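Local atomic coordinates of transcriptional regulator, TetR family (Agrobacterium tumefaciens, PDB entry 3C2B), a protein that probably binds regulatory DNA through a helix-turn-helix domain and acts as a transcription factor, as TetR-family proteins generally do. Residues S39-A42 / R43-C47. Numbering follows the deposited sequence.
Sequences SGLA and RAANC
Leu41 and Cys47 meet side chain to side chain where helix 38-45 gives way to the turn behind it: the CD1 methyl of Leu41 lies 4.0 Å from SG of Cys47. The other branch of the same leucine, CD2, comes near the alanines three and four residues on, 4.3 Å from CB of Ala45 and slightly farther from CB of Ala44. With CG of Leu41 turned anti to the backbone N (chi1 -164°), the fork faces the core of the domain, where Val20 and Ala24 of helix 15-31 and Leu52 of helix 49-56 pack on it. Cys47 also touches Leu52 and Trp55.

The backbone supplies the hydrogen bonds. Regular helical i to i+4 bonds run from Arg43 N to Ser39 O, from Ala44 N to Gly40 O (2.9 Å, nearly straight at 170°) and from Ala45 N to Leu41 O. Asn46 then leaves helical geometry with a positive phi, and Cys47 N donates to Ala42 O, five residues back, at 3.3 Å, approaching on a lone pair though bent to 143°. This is a Schellman-like turn.

Arg43 departs on another side. Its aliphatic chain, extended from CG to NE, starts alongside the carbonyl of Ser39, with CG 3.2 Å from Ser39 O, and carries the guanidinium away from the leucine.

At this end of the helix, Arg16 NH1 donates to Ala45 O, so the helix end is tied to neighbouring helix 15-31. Residues 39-47 fall in the predicted helix-turn-helix motif. The Leu41-Cys47 contact is apolar, and both side chains also reach Leu52 of helix 49-56, while the i to i+5 backbone bond spans the positive-phi residue as the chain leaves the helix, consistent with a C-terminal cap before the turn of the motif.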
loop_
_atom_site.group_PDB
_atom_site.type_symbol
_atom_site.label_atom_id
_atom_site.label_comp_id
_atom_site.label_asym_id
_atom_site.label_seq_id
_atom_site.Cartn_x
_atom_site.Cartn_y
_atom_site.Cartn_z
ATOM N N SER A 39 30.364 3.237 5.711
ATOM C CA SER A 39 31.138 2.840 6.900
ATOM C C SER A 39 30.463 1.782 7.779
ATOM O O SER A 39 31.143 0.970 8.395
ATOM C CB SER A 39 31.451 4.057 7.765
ATOM O OG SER A 39 32.678 4.653 7.385
ATOM N N GLY A 40 29.139 1.805 7.862
ATOM C CA GLY A 40 28.420 0.806 8.633
ATOM C C GLY A 40 28.688 -0.536 7.988
ATOM O O GLY A 40 29.074 -1.495 8.656
ATOM N N LEU A 41 28.530 -0.583 6.669
ATOM C CA LEU A 41 28.723 -1.814 5.910
ATOM C C LEU A 41 30.201 -2.253 5.775
ATOM O O LEU A 41 30.492 -3.448 5.648
ATOM C CB LEU A 41 28.038 -1.710 4.544
ATOM C CG LEU A 41 27.802 -3.005 3.749
ATOM C CD1 LEU A 41 29.047 -3.414 2.936
ATOM C CD2 LEU A 41 27.304 -4.166 4.648
ATOM N N ALA A 42 31.129 -1.300 5.812
ATOM C CA ALA A 42 32.553 -1.657 5.931
ATOM C C ALA A 42 32.808 -2.409 7.245
ATOM O O ALA A 42 33.489 -3.448 7.241
ATOM C CB ALA A 42 33.450 -0.425 5.816
ATOM N N ARG A 43 32.237 -1.892 8.343
ATOM C CA ARG A 43 32.343 -2.479 9.686
ATOM C C ARG A 43 31.692 -3.857 9.754
ATOM O O ARG A 43 32.334 -4.814 10.187
ATOM C CB ARG A 43 31.703 -1.576 10.757
ATOM C CG ARG A 43 32.417 -0.251 11.108
ATOM C CD ARG A 43 31.462 0.621 11.979
ATOM N NE ARG A 43 31.743 2.068 11.974
ATOM C CZ ARG A 43 32.676 2.686 12.709
ATOM N NH1 ARG A 43 33.484 1.997 13.512
ATOM N NH2 ARG A 43 32.816 4.009 12.631
ATOM N N ALA A 44 30.417 -3.939 9.330
ATOM C CA ALA A 44 29.634 -5.185 9.346
ATOM C C ALA A 44 30.235 -6.362 8.525
ATOM O O ALA A 44 30.266 -7.513 8.994
ATOM C CB ALA A 44 28.197 -4.901 8.911
ATOM N N ALA A 45 30.736 -6.067 7.323
ATOM C CA ALA A 45 31.201 -7.107 6.385
ATOM C C ALA A 45 32.722 -7.231 6.206
ATOM O O ALA A 45 33.179 -8.012 5.362
ATOM C CB ALA A 45 30.532 -6.922 5.024
ATOM N N ASN A 46 33.502 -6.478 6.979
ATOM C CA ASN A 46 34.975 -6.530 6.884
ATOM C C ASN A 46 35.522 -6.182 5.499
ATOM O O ASN A 46 36.437 -6.841 4.992
ATOM C CB ASN A 46 35.488 -7.910 7.298
ATOM C CG ASN A 46 35.210 -8.223 8.739
ATOM O OD1 ASN A 46 35.206 -7.330 9.589
ATOM N ND2 ASN A 46 34.985 -9.501 9.034
ATOM N N CYS A 47 34.950 -5.161 4.873
ATOM C CA CYS A 47 35.457 -4.727 3.575
ATOM C C CYS A 47 35.877 -3.246 3.551
ATOM O O CYS A 47 35.677 -2.500 4.527
ATOM C CB CYS A 47 34.496 -5.106 2.421
ATOM S SG CYS A 47 32.953 -4.206 2.323
#